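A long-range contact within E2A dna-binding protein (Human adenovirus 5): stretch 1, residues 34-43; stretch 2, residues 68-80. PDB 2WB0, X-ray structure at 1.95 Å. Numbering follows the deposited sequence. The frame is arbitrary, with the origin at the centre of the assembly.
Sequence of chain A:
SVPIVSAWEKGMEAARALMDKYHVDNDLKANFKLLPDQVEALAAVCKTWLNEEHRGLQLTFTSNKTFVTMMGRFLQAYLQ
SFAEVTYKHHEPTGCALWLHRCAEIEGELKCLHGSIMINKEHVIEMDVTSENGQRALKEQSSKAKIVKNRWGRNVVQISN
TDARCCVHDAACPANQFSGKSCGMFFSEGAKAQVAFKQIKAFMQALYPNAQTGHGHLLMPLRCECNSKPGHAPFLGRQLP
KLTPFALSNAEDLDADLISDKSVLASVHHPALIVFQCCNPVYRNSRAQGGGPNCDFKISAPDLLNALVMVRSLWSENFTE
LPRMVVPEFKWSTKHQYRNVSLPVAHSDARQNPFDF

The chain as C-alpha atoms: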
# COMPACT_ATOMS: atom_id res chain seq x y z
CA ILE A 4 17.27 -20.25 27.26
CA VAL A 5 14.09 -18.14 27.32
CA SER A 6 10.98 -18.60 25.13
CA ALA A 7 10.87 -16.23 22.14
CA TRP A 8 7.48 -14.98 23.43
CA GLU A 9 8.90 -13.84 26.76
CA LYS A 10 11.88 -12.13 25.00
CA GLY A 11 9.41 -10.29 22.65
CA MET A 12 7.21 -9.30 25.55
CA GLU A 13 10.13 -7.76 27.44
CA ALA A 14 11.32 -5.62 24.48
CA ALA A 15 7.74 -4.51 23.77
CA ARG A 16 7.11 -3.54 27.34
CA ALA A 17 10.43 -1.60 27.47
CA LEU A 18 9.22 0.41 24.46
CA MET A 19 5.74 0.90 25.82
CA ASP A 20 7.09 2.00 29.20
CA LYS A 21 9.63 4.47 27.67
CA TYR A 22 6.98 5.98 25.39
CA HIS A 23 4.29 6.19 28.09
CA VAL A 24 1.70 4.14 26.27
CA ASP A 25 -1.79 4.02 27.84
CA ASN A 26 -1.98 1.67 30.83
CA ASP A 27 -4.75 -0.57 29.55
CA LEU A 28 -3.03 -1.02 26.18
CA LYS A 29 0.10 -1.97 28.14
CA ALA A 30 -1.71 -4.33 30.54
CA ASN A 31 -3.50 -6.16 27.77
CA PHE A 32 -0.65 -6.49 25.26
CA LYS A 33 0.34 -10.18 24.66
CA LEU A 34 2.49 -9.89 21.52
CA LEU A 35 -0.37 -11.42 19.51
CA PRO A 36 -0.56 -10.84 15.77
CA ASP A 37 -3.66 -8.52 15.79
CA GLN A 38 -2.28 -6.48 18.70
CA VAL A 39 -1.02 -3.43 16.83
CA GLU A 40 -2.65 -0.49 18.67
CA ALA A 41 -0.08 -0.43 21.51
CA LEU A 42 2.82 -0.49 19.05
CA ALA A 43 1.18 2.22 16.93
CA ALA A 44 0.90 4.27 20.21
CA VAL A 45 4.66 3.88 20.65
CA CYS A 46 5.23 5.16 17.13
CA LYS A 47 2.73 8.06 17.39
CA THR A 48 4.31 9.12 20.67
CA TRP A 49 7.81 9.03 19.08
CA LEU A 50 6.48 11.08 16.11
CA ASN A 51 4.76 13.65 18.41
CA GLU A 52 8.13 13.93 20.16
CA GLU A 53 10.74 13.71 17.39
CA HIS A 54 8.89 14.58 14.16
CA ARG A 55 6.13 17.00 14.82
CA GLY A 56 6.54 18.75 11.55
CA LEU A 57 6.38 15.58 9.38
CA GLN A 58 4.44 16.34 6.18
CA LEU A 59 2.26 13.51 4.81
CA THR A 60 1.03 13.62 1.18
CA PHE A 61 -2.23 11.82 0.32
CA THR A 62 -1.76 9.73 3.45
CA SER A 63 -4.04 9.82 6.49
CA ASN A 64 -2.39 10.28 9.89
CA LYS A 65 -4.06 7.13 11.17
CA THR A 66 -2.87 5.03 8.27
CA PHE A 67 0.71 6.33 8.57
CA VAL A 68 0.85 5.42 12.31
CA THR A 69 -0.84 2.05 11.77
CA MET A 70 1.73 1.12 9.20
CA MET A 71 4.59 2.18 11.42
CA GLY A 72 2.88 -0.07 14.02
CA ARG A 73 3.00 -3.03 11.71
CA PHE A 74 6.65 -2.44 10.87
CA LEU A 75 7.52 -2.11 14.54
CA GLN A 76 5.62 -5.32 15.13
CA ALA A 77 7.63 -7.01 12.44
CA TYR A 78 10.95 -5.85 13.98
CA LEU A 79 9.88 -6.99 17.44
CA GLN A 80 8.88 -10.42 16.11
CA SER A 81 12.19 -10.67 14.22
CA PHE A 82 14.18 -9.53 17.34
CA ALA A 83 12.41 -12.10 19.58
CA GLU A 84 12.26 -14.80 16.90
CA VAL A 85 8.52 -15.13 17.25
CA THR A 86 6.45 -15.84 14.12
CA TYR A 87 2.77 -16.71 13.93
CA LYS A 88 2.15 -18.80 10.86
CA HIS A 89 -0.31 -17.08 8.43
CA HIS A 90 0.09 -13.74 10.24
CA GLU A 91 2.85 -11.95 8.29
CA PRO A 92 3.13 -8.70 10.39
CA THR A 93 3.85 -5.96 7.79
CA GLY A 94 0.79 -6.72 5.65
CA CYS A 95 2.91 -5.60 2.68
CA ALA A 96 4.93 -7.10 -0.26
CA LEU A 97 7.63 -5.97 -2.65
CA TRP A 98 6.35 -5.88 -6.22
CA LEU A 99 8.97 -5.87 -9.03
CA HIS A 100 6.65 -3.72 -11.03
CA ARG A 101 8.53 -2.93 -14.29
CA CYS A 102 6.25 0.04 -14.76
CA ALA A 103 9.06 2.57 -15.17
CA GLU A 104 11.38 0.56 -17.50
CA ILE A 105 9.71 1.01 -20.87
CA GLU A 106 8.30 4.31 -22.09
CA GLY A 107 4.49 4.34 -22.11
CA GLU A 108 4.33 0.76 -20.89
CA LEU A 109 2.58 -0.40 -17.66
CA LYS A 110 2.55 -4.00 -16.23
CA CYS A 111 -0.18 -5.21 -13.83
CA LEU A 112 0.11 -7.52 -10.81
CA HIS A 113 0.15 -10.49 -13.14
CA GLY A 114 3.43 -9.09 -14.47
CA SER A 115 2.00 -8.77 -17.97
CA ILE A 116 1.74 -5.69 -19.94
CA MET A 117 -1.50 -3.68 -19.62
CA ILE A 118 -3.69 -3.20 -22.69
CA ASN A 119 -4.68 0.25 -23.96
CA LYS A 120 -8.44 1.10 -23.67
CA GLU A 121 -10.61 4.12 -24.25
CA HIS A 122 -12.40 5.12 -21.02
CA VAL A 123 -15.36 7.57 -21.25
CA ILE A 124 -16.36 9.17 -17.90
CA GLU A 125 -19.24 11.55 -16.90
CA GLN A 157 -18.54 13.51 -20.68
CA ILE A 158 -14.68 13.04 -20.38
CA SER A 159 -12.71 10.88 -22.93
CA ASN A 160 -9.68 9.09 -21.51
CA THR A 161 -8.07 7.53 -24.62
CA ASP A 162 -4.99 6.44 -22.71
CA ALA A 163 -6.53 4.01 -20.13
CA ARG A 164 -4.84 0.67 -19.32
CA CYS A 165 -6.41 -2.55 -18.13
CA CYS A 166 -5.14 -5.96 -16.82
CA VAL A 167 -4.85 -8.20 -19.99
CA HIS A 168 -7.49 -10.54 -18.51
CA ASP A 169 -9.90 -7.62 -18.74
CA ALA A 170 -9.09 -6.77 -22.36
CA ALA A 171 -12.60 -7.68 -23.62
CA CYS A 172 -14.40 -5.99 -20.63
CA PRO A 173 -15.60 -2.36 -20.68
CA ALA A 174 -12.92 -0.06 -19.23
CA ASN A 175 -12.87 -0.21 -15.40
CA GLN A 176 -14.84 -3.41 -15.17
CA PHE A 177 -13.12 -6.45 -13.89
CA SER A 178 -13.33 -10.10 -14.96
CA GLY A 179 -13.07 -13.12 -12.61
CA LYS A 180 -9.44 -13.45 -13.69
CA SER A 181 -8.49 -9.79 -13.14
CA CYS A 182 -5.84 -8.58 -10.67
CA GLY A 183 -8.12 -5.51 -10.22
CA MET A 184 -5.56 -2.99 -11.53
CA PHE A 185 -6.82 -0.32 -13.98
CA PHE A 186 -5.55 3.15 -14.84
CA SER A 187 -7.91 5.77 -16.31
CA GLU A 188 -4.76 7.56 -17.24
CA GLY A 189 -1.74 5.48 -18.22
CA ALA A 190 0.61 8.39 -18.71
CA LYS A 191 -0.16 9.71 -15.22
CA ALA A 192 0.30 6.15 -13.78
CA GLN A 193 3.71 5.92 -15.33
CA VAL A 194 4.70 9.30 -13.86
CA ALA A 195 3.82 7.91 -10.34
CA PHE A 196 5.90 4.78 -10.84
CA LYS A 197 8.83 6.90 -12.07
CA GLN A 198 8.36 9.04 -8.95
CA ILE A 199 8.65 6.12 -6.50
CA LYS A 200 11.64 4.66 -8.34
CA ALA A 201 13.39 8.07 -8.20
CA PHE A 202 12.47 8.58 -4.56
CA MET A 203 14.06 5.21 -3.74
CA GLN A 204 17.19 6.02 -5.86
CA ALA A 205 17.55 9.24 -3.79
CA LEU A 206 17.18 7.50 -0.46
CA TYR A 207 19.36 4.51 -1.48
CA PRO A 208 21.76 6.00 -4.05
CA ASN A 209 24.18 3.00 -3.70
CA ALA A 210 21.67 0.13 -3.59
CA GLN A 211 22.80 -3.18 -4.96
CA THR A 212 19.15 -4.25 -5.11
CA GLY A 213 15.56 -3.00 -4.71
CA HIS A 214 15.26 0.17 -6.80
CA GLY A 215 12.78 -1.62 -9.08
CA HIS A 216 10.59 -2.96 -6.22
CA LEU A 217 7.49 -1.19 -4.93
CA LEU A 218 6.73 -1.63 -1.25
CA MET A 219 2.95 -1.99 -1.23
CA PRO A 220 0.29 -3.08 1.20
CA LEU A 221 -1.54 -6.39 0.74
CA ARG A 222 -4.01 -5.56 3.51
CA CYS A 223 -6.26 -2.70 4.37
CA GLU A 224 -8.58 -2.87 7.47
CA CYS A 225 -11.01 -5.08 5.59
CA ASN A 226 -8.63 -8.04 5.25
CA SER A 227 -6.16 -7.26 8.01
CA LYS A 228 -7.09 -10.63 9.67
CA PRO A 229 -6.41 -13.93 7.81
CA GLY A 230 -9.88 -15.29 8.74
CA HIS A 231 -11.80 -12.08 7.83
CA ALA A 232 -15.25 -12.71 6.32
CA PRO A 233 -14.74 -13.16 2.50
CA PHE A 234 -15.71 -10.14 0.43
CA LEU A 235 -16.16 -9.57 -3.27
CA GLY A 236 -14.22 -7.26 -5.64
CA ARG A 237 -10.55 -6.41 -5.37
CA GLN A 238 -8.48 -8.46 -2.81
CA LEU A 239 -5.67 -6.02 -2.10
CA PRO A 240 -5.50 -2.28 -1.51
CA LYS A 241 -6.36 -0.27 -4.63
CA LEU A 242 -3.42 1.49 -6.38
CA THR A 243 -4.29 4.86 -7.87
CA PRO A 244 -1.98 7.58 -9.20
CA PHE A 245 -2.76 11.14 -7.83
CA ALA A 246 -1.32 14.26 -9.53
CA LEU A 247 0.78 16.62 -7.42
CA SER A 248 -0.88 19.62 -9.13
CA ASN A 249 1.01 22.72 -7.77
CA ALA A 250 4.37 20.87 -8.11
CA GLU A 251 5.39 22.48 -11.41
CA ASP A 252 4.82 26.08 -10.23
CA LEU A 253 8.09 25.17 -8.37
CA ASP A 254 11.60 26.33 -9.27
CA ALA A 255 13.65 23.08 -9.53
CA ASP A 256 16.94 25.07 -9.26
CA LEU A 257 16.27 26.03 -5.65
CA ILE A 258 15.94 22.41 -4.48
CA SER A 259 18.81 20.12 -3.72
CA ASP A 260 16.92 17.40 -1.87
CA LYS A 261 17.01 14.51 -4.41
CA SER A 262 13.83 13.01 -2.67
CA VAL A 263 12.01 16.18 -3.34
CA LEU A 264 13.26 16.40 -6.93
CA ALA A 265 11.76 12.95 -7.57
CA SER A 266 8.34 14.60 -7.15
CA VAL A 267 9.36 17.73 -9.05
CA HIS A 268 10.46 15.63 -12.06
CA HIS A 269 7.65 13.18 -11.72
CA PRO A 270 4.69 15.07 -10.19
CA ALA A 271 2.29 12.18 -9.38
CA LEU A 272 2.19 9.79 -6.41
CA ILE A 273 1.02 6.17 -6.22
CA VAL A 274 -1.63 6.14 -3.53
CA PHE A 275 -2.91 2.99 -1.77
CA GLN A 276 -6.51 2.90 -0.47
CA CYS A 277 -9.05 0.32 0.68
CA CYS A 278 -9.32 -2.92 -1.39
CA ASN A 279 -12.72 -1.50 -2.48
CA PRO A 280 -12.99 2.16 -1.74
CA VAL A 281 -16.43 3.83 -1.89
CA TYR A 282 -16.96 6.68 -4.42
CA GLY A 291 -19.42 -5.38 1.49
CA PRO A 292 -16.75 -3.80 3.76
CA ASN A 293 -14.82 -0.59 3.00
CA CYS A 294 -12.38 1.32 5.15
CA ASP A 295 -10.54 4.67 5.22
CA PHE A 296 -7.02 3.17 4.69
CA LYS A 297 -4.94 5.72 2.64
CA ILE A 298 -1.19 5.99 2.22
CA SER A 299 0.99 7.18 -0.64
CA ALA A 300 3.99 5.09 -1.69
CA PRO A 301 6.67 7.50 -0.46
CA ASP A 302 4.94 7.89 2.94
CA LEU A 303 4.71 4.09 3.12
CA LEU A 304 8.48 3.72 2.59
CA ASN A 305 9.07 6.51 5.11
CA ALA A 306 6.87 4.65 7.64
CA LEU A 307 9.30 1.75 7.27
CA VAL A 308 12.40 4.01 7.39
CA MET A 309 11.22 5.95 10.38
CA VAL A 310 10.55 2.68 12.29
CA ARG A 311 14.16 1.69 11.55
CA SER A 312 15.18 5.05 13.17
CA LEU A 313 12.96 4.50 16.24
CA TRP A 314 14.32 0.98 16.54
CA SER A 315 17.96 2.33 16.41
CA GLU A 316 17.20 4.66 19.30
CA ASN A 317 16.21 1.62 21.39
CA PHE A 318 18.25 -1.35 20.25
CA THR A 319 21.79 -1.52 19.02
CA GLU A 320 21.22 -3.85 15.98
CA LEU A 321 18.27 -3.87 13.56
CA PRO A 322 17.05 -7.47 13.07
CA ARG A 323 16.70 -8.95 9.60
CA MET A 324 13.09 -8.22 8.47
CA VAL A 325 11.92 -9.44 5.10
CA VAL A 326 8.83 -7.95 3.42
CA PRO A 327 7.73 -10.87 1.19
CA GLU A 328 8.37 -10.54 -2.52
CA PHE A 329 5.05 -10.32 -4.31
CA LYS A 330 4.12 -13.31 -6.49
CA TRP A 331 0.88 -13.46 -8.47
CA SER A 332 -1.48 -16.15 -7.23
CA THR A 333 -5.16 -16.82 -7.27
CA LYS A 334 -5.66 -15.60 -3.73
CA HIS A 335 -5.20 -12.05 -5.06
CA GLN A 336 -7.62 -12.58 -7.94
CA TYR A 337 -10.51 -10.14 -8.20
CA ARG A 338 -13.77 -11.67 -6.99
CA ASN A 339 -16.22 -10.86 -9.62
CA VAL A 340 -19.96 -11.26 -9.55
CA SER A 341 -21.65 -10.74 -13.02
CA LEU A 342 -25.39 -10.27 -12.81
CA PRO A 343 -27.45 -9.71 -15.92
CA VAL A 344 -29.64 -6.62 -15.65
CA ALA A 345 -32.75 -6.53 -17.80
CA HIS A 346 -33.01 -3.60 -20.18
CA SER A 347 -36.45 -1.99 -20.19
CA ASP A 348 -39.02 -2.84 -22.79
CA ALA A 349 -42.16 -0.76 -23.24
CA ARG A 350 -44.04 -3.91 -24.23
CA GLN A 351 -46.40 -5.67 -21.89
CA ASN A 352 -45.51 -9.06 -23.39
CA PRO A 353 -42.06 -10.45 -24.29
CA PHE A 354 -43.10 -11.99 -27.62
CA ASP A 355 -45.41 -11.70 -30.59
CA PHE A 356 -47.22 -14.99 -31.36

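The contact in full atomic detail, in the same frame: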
# COMPACT_ATOMS: atom_id res chain seq x y z
N LEU A 34 1.69 -9.62 22.71
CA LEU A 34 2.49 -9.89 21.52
C LEU A 34 1.73 -10.74 20.49
O LEU A 34 2.33 -11.49 19.76
CB LEU A 34 3.77 -10.59 21.96
CG LEU A 34 5.16 -10.24 21.43
CD1 LEU A 34 6.05 -11.51 21.10
CD2 LEU A 34 5.29 -9.11 20.44
N LEU A 35 0.41 -10.62 20.44
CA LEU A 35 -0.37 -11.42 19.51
C LEU A 35 -0.50 -10.70 18.17
O LEU A 35 -0.41 -9.47 18.14
CB LEU A 35 -1.76 -11.59 20.10
CG LEU A 35 -2.18 -12.85 20.89
CD1 LEU A 35 -1.27 -14.03 20.95
CD2 LEU A 35 -2.95 -12.60 22.13
N PRO A 36 -0.73 -11.45 17.10
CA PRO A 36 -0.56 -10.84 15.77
C PRO A 36 -1.52 -9.67 15.48
O PRO A 36 -1.12 -8.76 14.80
CB PRO A 36 -0.79 -12.01 14.80
CG PRO A 36 -0.98 -13.27 15.60
CD PRO A 36 -0.80 -12.93 17.06
N ASP A 37 -2.73 -9.66 16.04
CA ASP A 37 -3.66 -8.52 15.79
C ASP A 37 -3.49 -7.36 16.79
O ASP A 37 -4.19 -6.34 16.72
CB ASP A 37 -5.15 -8.99 15.67
CG ASP A 37 -5.88 -9.12 17.03
OD1 ASP A 37 -5.28 -9.30 18.13
OD2 ASP A 37 -7.14 -9.10 16.98
N GLN A 38 -2.59 -7.54 17.75
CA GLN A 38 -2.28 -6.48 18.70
C GLN A 38 -1.30 -5.45 18.16
O GLN A 38 -0.05 -5.54 18.40
CB GLN A 38 -1.80 -7.05 20.03
CG GLN A 38 -2.96 -7.79 20.70
CD GLN A 38 -2.56 -8.28 22.02
OE1 GLN A 38 -1.48 -8.89 22.17
NE2 GLN A 38 -3.32 -7.92 23.02
N VAL A 39 -1.85 -4.47 17.46
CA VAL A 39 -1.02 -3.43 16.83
C VAL A 39 -1.19 -2.03 17.44
O VAL A 39 -0.24 -1.22 17.42
CB VAL A 39 -1.27 -3.36 15.30
CG1 VAL A 39 -0.46 -2.16 14.72
CG2 VAL A 39 -0.87 -4.67 14.63
N GLU A 40 -2.33 -1.78 18.05
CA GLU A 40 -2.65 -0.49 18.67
C GLU A 40 -1.59 -0.00 19.64
O GLU A 40 -1.18 1.16 19.57
CB GLU A 40 -4.00 -0.50 19.37
CG GLU A 40 -4.39 0.90 19.92
CD GLU A 40 -5.84 1.01 20.41
OE1 GLU A 40 -6.24 2.16 20.77
OE2 GLU A 40 -6.57 -0.02 20.46
N ALA A 41 -1.14 -0.86 20.55
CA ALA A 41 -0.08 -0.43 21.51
C ALA A 41 1.28 -0.07 20.84
O ALA A 41 1.99 0.84 21.26
CB ALA A 41 0.09 -1.48 22.60
N LEU A 42 1.60 -0.75 19.75
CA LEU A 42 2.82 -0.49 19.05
C LEU A 42 2.65 0.78 18.18
O LEU A 42 3.60 1.58 18.04
CB LEU A 42 3.21 -1.71 18.21
CG LEU A 42 3.32 -2.99 19.05
CD1 LEU A 42 3.71 -4.18 18.18
CD2 LEU A 42 4.42 -2.73 20.12
N ALA A 43 1.47 0.97 17.65
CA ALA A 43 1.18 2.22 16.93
C ALA A 43 1.26 3.42 17.92
O ALA A 43 1.71 4.51 17.54
CB ALA A 43 -0.21 2.13 16.31
N VAL A 68 0.52 5.99 10.99
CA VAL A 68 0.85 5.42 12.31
C VAL A 68 0.59 3.92 12.41
O VAL A 68 1.36 3.14 13.04
CB VAL A 68 0.07 6.22 13.41
CG1 VAL A 68 0.12 5.51 14.72
CG2 VAL A 68 0.63 7.62 13.49
N THR A 69 -0.53 3.50 11.83
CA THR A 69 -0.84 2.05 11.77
C THR A 69 0.22 1.27 11.02
O THR A 69 0.62 0.17 11.45
CB THR A 69 -2.18 1.84 11.11
OG1 THR A 69 -3.14 2.41 12.01
CG2 THR A 69 -2.45 0.30 10.88
N MET A 70 0.71 1.84 9.92
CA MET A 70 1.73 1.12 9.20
C MET A 70 3.04 1.12 9.98
O MET A 70 3.74 0.12 9.98
CB MET A 70 1.95 1.63 7.76
CG MET A 70 0.74 1.40 6.84
SD MET A 70 0.10 -0.32 6.78
CE MET A 70 1.60 -1.05 6.14
N MET A 71 3.43 2.24 10.57
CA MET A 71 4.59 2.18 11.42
C MET A 71 4.42 1.06 12.49
O MET A 71 5.37 0.32 12.80
CB MET A 71 4.73 3.51 12.17
CG MET A 71 5.37 4.60 11.30
SD MET A 71 5.74 6.10 12.25
CE MET A 71 7.24 5.61 12.95
N GLY A 72 3.21 0.98 13.04
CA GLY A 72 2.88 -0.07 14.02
C GLY A 72 3.15 -1.47 13.50
O GLY A 72 3.75 -2.32 14.19
N ARG A 73 2.72 -1.74 12.28
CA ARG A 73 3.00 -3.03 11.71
C ARG A 73 4.49 -3.28 11.50
O ARG A 73 4.98 -4.43 11.63
CB ARG A 73 2.28 -3.13 10.35
CG ARG A 73 0.71 -3.07 10.40
CD ARG A 73 0.19 -3.46 8.98
NE ARG A 73 -1.24 -3.13 8.65
CZ ARG A 73 -1.81 -3.22 7.44
NH1 ARG A 73 -1.09 -3.50 6.31
NH2 ARG A 73 -3.14 -2.95 7.32
N PHE A 74 5.22 -2.25 11.08
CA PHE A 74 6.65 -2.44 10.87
C PHE A 74 7.35 -2.66 12.19
O PHE A 74 8.23 -3.47 12.26
CB PHE A 74 7.24 -1.25 10.12
CG PHE A 74 6.81 -1.19 8.71
CD1 PHE A 74 6.90 -2.33 7.89
CD2 PHE A 74 6.27 0.00 8.16
CE1 PHE A 74 6.53 -2.32 6.56
CE2 PHE A 74 5.90 0.02 6.82
CZ PHE A 74 6.03 -1.09 6.01
N LEU A 75 6.93 -1.94 13.22
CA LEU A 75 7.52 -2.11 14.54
C LEU A 75 7.23 -3.53 15.04
O LEU A 75 8.12 -4.25 15.50
CB LEU A 75 6.84 -1.14 15.49
CG LEU A 75 7.61 -0.64 16.74
CD1 LEU A 75 6.79 -0.16 17.91
CD2 LEU A 75 9.04 -1.22 17.12
N GLN A 76 5.99 -3.92 14.91
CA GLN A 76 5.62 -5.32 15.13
C GLN A 76 6.52 -6.30 14.41
O GLN A 76 6.96 -7.30 15.00
CB GLN A 76 4.15 -5.56 14.75
CG GLN A 76 3.67 -6.96 15.34
CD GLN A 76 2.34 -7.39 14.85
OE1 GLN A 76 1.44 -7.74 15.63
NE2 GLN A 76 2.18 -7.33 13.57
N ALA A 77 6.80 -6.08 13.14
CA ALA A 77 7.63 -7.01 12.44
C ALA A 77 9.06 -7.06 13.01
O ALA A 77 9.70 -8.14 13.01
CB ALA A 77 7.67 -6.64 10.95
N TYR A 78 9.56 -5.90 13.43
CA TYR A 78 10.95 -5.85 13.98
C TYR A 78 11.01 -6.54 15.34
O TYR A 78 11.95 -7.30 15.62
CB TYR A 78 11.48 -4.41 14.03
CG TYR A 78 12.03 -4.03 12.67
CD1 TYR A 78 13.18 -4.66 12.15
CD2 TYR A 78 11.44 -3.03 11.92
CE1 TYR A 78 13.71 -4.34 10.87
CE2 TYR A 78 11.95 -2.68 10.61
CZ TYR A 78 13.06 -3.36 10.09
OH TYR A 78 13.54 -3.06 8.87
N LEU A 79 9.98 -6.34 16.14
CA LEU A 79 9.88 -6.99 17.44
C LEU A 79 9.79 -8.50 17.32
O LEU A 79 10.53 -9.23 17.99
CB LEU A 79 8.65 -6.47 18.16
CG LEU A 79 8.54 -5.58 19.37
CD1 LEU A 79 9.86 -5.13 20.13
CD2 LEU A 79 7.62 -4.45 19.09
N GLN A 80 8.96 -8.99 16.39
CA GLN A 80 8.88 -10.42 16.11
C GLN A 80 10.23 -10.97 15.63
O GLN A 80 10.70 -12.02 16.14
CB GLN A 80 7.78 -10.67 15.05
CG GLN A 80 6.40 -10.50 15.65
CD GLN A 80 5.28 -10.85 14.61
OE1 GLN A 80 5.57 -11.25 13.49
NE2 GLN A 80 4.03 -10.68 15.01
O HOH W 1 3.41 -9.81 17.67

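The contact is mainly apolar, a loop and the first turn of a helix packing against one face of the helix that runs through residues 68-80, with 570 Å² buried over both sides. Leu42 covers the most surface. Its CA-to-CB bond points toward the partner helix, and its side chain, in the m, t rotamer, sits as a knob in a hole formed by Gly72, Leu75, Gln76 and Leu79. Leu42 CD1 lies 3.7 Å from Gln76 CB, Leu42 CD2 lies 3.8 Å from Leu79 CD2, and Leu42 CB is 3.9 Å from Leu75 CD1. A branched aliphatic side chain suits this pocket, since it meets several neighbours at van der Waals distance without leaving a polar group to satisfy.

Gly72 allows the backbones to come close: its CA is 4.1 Å from the CA of Ala43. A CB at Gly72 would point toward stretch 1 and lie only 2.9 Å from Val39 CG1, a clash, and 3.2 Å from Ala43 CB. With no side chain there, Val39 CG1 can approach Gly72 C to 3.9 Å. The small Ala43 also fits this close approach, and its CB packs 3.7 Å from Val68 CG1. A backbone hydrogen bond from Ala43 N to Val39 O (2.8 Å) links the two residues that flank this point.

Gln76, second in covered surface, has its CA-to-CB bond toward stretch 1, and its t, t side chain reaches the turn from Leu35 to Gln38. Its modelled OE1 is 2.9 Å from Pro36 O, but the amide is probably turned over in the model, so whether this is a hydrogen bond remains open. The type I turn from Leu35 to Gln38 is closed by Gln38 N to Leu35 O (2.9 Å) and braced by Leu35 N to Gln38 OE1 (3.1 Å). Just before the turn, at Leu34, a water bridges the stretches, donating to Leu34 O and accepting from Gln80 NE2, each at 2.9 Å from the water oxygen.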